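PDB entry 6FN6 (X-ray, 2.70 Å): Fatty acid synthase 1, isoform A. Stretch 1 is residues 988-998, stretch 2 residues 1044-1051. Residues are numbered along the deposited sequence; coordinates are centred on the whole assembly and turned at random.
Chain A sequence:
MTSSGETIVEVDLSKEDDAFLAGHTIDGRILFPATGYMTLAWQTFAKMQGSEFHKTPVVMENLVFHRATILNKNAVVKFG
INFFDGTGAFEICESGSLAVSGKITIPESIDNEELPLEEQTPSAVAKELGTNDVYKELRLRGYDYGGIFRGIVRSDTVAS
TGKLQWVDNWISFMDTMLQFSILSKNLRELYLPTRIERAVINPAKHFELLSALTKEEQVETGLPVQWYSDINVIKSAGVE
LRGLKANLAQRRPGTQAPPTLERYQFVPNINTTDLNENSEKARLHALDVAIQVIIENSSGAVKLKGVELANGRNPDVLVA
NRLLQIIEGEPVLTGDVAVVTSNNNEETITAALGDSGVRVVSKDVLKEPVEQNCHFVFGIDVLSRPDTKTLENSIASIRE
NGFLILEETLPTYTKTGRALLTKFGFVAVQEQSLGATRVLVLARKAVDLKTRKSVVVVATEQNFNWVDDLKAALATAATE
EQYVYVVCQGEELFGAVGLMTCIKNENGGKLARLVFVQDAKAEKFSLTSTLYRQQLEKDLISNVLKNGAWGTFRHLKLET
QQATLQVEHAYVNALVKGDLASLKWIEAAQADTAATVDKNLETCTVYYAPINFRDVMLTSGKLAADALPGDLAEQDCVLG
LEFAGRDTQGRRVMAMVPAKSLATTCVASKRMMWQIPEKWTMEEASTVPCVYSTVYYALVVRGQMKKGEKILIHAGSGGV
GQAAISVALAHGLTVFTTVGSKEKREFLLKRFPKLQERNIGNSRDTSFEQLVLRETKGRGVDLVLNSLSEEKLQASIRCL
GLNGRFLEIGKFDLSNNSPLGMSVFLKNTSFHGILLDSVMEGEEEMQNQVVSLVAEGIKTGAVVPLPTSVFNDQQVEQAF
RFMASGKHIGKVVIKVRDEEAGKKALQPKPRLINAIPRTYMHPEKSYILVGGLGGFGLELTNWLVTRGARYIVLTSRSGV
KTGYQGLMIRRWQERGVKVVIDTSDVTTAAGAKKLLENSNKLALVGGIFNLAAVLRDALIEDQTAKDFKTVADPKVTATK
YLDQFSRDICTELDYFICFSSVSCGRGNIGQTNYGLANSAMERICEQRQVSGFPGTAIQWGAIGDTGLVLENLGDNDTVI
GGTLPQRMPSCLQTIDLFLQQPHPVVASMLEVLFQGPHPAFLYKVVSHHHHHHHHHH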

ATOM      1  N   THR A 988      50.207  -8.960  48.330  1.00 60.11           N
ATOM      2  CA  THR A 988      50.818  -8.604  49.606  1.00 58.68           C
ATOM      3  C   THR A 988      49.749  -8.228  50.628  1.00 54.89           C
ATOM      4  O   THR A 988      48.587  -8.044  50.279  1.00 54.90           O
ATOM      5  CB  THR A 988      51.807  -7.433  49.455  1.00 58.65           C
ATOM      6  OG1 THR A 988      51.093  -6.239  49.113  1.00 57.25           O
ATOM      7  CG2 THR A 988      52.838  -7.735  48.375  1.00 57.97           C
ATOM      8  N   ALA A 989      50.147  -8.118  51.889  1.00 48.49           N
ATOM      9  CA  ALA A 989      49.211  -7.775  52.954  1.00 44.89           C
ATOM     10  C   ALA A 989      48.794  -6.311  52.870  1.00 43.49           C
ATOM     11  O   ALA A 989      47.624  -5.977  53.053  1.00 42.89           O
ATOM     12  CB  ALA A 989      49.827  -8.071  54.312  1.00 44.35           C
ATOM     13  N   ALA A 990      49.758  -5.442  52.587  1.00 42.09           N
ATOM     14  CA  ALA A 990      49.497  -4.009  52.498  1.00 42.76           C
ATOM     15  C   ALA A 990      48.606  -3.694  51.299  1.00 42.01           C
ATOM     16  O   ALA A 990      47.724  -2.840  51.374  1.00 41.95           O
ATOM     17  CB  ALA A 990      50.800  -3.241  52.409  1.00 44.33           C
ATOM     18  N   GLY A 991      48.847  -4.385  50.189  1.00 41.53           N
ATOM     19  CA  GLY A 991      48.049  -4.201  48.992  1.00 43.92           C
ATOM     20  C   GLY A 991      46.612  -4.651  49.167  1.00 42.06           C
ATOM     21  O   GLY A 991      45.679  -3.947  48.780  1.00 39.20           O
ATOM     22  N   ALA A 992      46.433  -5.829  49.756  1.00 41.54           N
ATOM     23  CA  ALA A 992      45.099  -6.350  50.016  1.00 42.19           C
ATOM     24  C   ALA A 992      44.346  -5.395  50.928  1.00 45.76           C
ATOM     25  O   ALA A 992      43.184  -5.066  50.682  1.00 44.82           O
ATOM     26  CB  ALA A 992      45.180  -7.731  50.642  1.00 39.82           C
ATOM     27  N   LYS A 993      45.024  -4.946  51.977  1.00 48.05           N
ATOM     28  CA  LYS A 993      44.440  -4.016  52.932  1.00 50.20           C
ATOM     29  C   LYS A 993      44.006  -2.721  52.251  1.00 48.18           C
ATOM     30  O   LYS A 993      42.934  -2.189  52.541  1.00 47.16           O
ATOM     31  CB  LYS A 993      45.434  -3.711  54.052  1.00 54.29           C
ATOM     32  CG  LYS A 993      44.865  -2.833  55.149  1.00 58.69           C
ATOM     33  CD  LYS A 993      45.785  -2.782  56.351  1.00 62.84           C
ATOM     34  CE  LYS A 993      45.298  -1.773  57.374  1.00 65.80           C
ATOM     35  NZ  LYS A 993      45.416  -0.373  56.877  1.00 66.76           N
ATOM     36  N   LYS A 994      44.839  -2.220  51.345  1.00 43.05           N
ATOM     37  CA  LYS A 994      44.553  -0.967  50.657  1.00 46.41           C
ATOM     38  C   LYS A 994      43.348  -1.120  49.730  1.00 39.88           C
ATOM     39  O   LYS A 994      42.453  -0.275  49.723  1.00 40.04           O
ATOM     40  CB  LYS A 994      45.767  -0.495  49.857  1.00 58.05           C
ATOM     41  CG  LYS A 994      45.647   0.938  49.368  1.00 68.89           C
ATOM     42  CD  LYS A 994      46.641   1.248  48.264  1.00 78.32           C
ATOM     43  CE  LYS A 994      46.391   2.630  47.681  1.00 85.48           C
ATOM     44  NZ  LYS A 994      47.179   2.879  46.443  1.00 88.16           N
ATOM     45  N   LEU A 995      43.337  -2.192  48.942  1.00 47.49           N
ATOM     46  CA  LEU A 995      42.229  -2.466  48.034  1.00 42.53           C
ATOM     47  C   LEU A 995      40.901  -2.409  48.783  1.00 40.83           C
ATOM     48  O   LEU A 995      39.964  -1.737  48.354  1.00 39.64           O
ATOM     49  CB  LEU A 995      42.403  -3.838  47.375  1.00 40.80           C
ATOM     50  CG  LEU A 995      41.262  -4.347  46.488  1.00 38.92           C
ATOM     51  CD1 LEU A 995      41.198  -3.554  45.196  1.00 38.03           C
ATOM     52  CD2 LEU A 995      41.419  -5.838  46.201  1.00 39.64           C
ATOM     53  N   LEU A 996      40.835  -3.102  49.915  1.00 41.81           N
ATOM     54  CA  LEU A 996      39.598  -3.211  50.675  1.00 41.63           C
ATOM     55  C   LEU A 996      39.183  -1.876  51.286  1.00 45.65           C
ATOM     56  O   LEU A 996      37.997  -1.571  51.369  1.00 45.24           O
ATOM     57  CB  LEU A 996      39.749  -4.260  51.779  1.00 39.63           C
ATOM     58  CG  LEU A 996      39.987  -5.698  51.311  1.00 39.19           C
ATOM     59  CD1 LEU A 996      40.338  -6.593  52.486  1.00 40.69           C
ATOM     60  CD2 LEU A 996      38.772  -6.240  50.580  1.00 37.28           C
ATOM     61  N   GLU A 997      40.153  -1.074  51.706  1.00 47.85           N
ATOM     62  CA  GLU A 997      39.835   0.196  52.343  1.00 56.42           C
ATOM     63  C   GLU A 997      39.388   1.242  51.328  1.00 52.98           C
ATOM     64  O   GLU A 997      38.484   2.026  51.604  1.00 52.03           O
ATOM     65  CB  GLU A 997      41.033   0.713  53.137  1.00 65.01           C
ATOM     66  CG  GLU A 997      41.130   0.131  54.539  1.00 71.93           C
ATOM     67  CD  GLU A 997      42.440   0.454  55.228  1.00 78.68           C
ATOM     68  OE1 GLU A 997      43.322   1.056  54.582  1.00 81.51           O
ATOM     69  OE2 GLU A 997      42.585   0.106  56.420  1.00 80.24           O
ATOM     70  N   ASN A 998      40.010   1.256  50.155  1.00 46.83           N
ATOM     71  CA  ASN A 998      39.576   2.164  49.101  1.00 49.23           C
ATOM     72  C   ASN A 998      38.186   1.761  48.630  1.00 45.06           C
ATOM     73  O   ASN A 998      37.281   2.590  48.559  1.00 46.84           O
ATOM     74  CB  ASN A 998      40.556   2.162  47.925  1.00 54.68           C
ATOM     75  CG  ASN A 998      41.870   2.846  48.252  1.00 59.08           C
ATOM     76  OD1 ASN A 998      42.941   2.326  47.946  1.00 61.46           O
ATOM     77  ND2 ASN A 998      41.794   4.025  48.860  1.00 60.31           N
ATOM     78  N   GLN A1044      41.559 -12.125  55.704  1.00 47.40           N
ATOM     79  CA  GLN A1044      41.972 -11.618  57.007  1.00 49.39           C
ATOM     80  C   GLN A1044      41.505 -10.182  57.254  1.00 44.64           C
ATOM     81  O   GLN A1044      40.906  -9.888  58.287  1.00 42.54           O
ATOM     82  CB  GLN A1044      43.497 -11.702  57.113  1.00 58.79           C
ATOM     83  CG  GLN A1044      44.106 -11.061  58.346  1.00 67.13           C
ATOM     84  CD  GLN A1044      45.616 -11.204  58.374  1.00 71.76           C
ATOM     85  OE1 GLN A1044      46.189 -12.009  57.637  1.00 71.81           O
ATOM     86  NE2 GLN A1044      46.270 -10.410  59.214  1.00 73.85           N
ATOM     87  N   PHE A1045      41.757  -9.298  56.294  1.00 47.04           N
ATOM     88  CA  PHE A1045      41.500  -7.872  56.480  1.00 46.96           C
ATOM     89  C   PHE A1045      40.044  -7.482  56.240  1.00 48.65           C
ATOM     90  O   PHE A1045      39.578  -6.475  56.773  1.00 51.51           O
ATOM     91  CB  PHE A1045      42.408  -7.056  55.559  1.00 45.85           C
ATOM     92  CG  PHE A1045      43.865  -7.151  55.908  1.00 46.54           C
ATOM     93  CD1 PHE A1045      44.348  -6.586  57.075  1.00 47.10           C
ATOM     94  CD2 PHE A1045      44.749  -7.809  55.072  1.00 47.13           C
ATOM     95  CE1 PHE A1045      45.687  -6.673  57.400  1.00 47.65           C
ATOM     96  CE2 PHE A1045      46.089  -7.899  55.391  1.00 48.66           C
ATOM     97  CZ  PHE A1045      46.558  -7.331  56.558  1.00 48.49           C
ATOM     98  N   SER A1046      39.328  -8.262  55.434  1.00 43.45           N
ATOM     99  CA  SER A1046      37.920  -7.981  55.179  1.00 40.40           C
ATOM    100  C   SER A1046      37.115  -8.134  56.468  1.00 40.14           C
ATOM    101  O   SER A1046      36.122  -7.437  56.674  1.00 44.18           O
ATOM    102  CB  SER A1046      37.363  -8.899  54.088  1.00 41.16           C
ATOM    103  OG  SER A1046      37.420 -10.260  54.474  1.00 43.79           O
ATOM    104  N   ARG A1047      37.549  -9.051  57.329  1.00 36.15           N
ATOM    105  CA  ARG A1047      36.900  -9.264  58.622  1.00 36.67           C
ATOM    106  C   ARG A1047      36.850  -7.969  59.424  1.00 37.90           C
ATOM    107  O   ARG A1047      35.896  -7.720  60.156  1.00 38.15           O
ATOM    108  CB  ARG A1047      37.626 -10.344  59.429  1.00 36.89           C
ATOM    109  CG  ARG A1047      37.578 -11.734  58.816  1.00 36.14           C
ATOM    110  CD  ARG A1047      38.325 -12.731  59.679  1.00 36.53           C
ATOM    111  NE  ARG A1047      38.498 -14.025  59.020  1.00 37.49           N
ATOM    112  CZ  ARG A1047      38.679 -15.177  59.662  1.00 37.70           C
ATOM    113  NH1 ARG A1047      38.705 -15.212  60.989  1.00 37.01           N
ATOM    114  NH2 ARG A1047      38.829 -16.301  58.975  1.00 38.50           N
ATOM    115  N   ASP A1048      37.896  -7.159  59.299  1.00 38.16           N
ATOM    116  CA  ASP A1048      38.002  -5.912  60.049  1.00 46.20           C
ATOM    117  C   ASP A1048      37.354  -4.748  59.298  1.00 39.42           C
ATOM    118  O   ASP A1048      36.670  -3.917  59.892  1.00 40.24           O
ATOM    119  CB  ASP A1048      39.470  -5.584  60.337  1.00 62.14           C
ATOM    120  CG  ASP A1048      40.168  -6.670  61.138  1.00 71.00           C
ATOM    121  OD1 ASP A1048      39.498  -7.335  61.957  1.00 74.39           O
ATOM    122  OD2 ASP A1048      41.390  -6.858  60.950  1.00 73.55           O
ATOM    123  N   ILE A1049      37.586  -4.694  57.991  1.00 46.34           N
ATOM    124  CA  ILE A1049      37.173  -3.557  57.178  1.00 41.09           C
ATOM    125  C   ILE A1049      35.734  -3.699  56.697  1.00 38.22           C
ATOM    126  O   ILE A1049      34.898  -2.824  56.933  1.00 38.84           O
ATOM    127  CB  ILE A1049      38.123  -3.385  55.975  1.00 39.89           C
ATOM    128  CG1 ILE A1049      39.568  -3.201  56.451  1.00 40.97           C
ATOM    129  CG2 ILE A1049      37.697  -2.196  55.119  1.00 38.81           C
ATOM    130  CD1 ILE A1049      40.603  -3.444  55.374  1.00 40.85           C
ATOM    131  N   CYS A1050      35.450  -4.797  56.008  1.00 41.59           N
ATOM    132  CA  CYS A1050      34.166  -4.970  55.347  1.00 39.38           C
ATOM    133  C   CYS A1050      33.135  -5.522  56.322  1.00 42.44           C
ATOM    134  O   CYS A1050      32.998  -6.736  56.475  1.00 43.72           O
ATOM    135  CB  CYS A1050      34.327  -5.900  54.150  1.00 37.83           C
ATOM    136  SG  CYS A1050      35.669  -5.394  53.059  1.00 36.87           S
ATOM    137  N   THR A1051      32.392  -4.624  56.958  1.00 41.68           N
ATOM    138  CA  THR A1051      31.389  -5.022  57.938  1.00 40.99           C
ATOM    139  C   THR A1051      30.009  -5.282  57.332  1.00 40.25           C
ATOM    140  O   THR A1051      29.093  -5.705  58.035  1.00 40.01           O
ATOM    141  CB  THR A1051      31.259  -3.956  59.042  1.00 43.89           C
ATOM    142  OG1 THR A1051      31.088  -2.662  58.452  1.00 44.86           O
ATOM    143  CG2 THR A1051      32.499  -3.950  59.912  1.00 43.20           C
TER

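Residues 989-998 and 1044-1049 are helical, and their axes approach to 9.5 Å with N-to-C directions 33° apart, so the two run in broadly the same sense. The CA atoms of Lys993 and Phe1045 lie 6.0 Å apart, those of Glu997 and Ile1049 6.7 Å; a four-residue step on each helix thus keeps the register. Thr988 caps the first helix: its OG1 accepts from Gly991 N at 3.1 Å, with an N-H...O angle of 151°.

No hydrogen bond crosses the interface, which buries 382 Å² and rests on apolar packing. Phe1045 contributes the largest covered area, 88 Å². Lys993 CB sits 4.2 Å from the centroid of the Phe1045 ring and 7° off its normal, a CH-pi contact over the face, while Ala989 CB reaches Phe1045 CE2 at 3.9 Å. Leu996 points toward the second helix and spans several partners: its CD1 meets Phe1045 CB at 3.7 Å, its CB meets Ile1049 CD1 at 3.8 Å, and its CD2 lies 4.1 Å from Cys1050 SG. Ile1049 CD1 also touches Glu997 CG at 3.7 Å, so the aliphatic part of this acidic residue joins the packing. Its charge is met within its own helix, where Lys993 NZ forms a salt bridge with Glu997 OE2 at 2.9 Å.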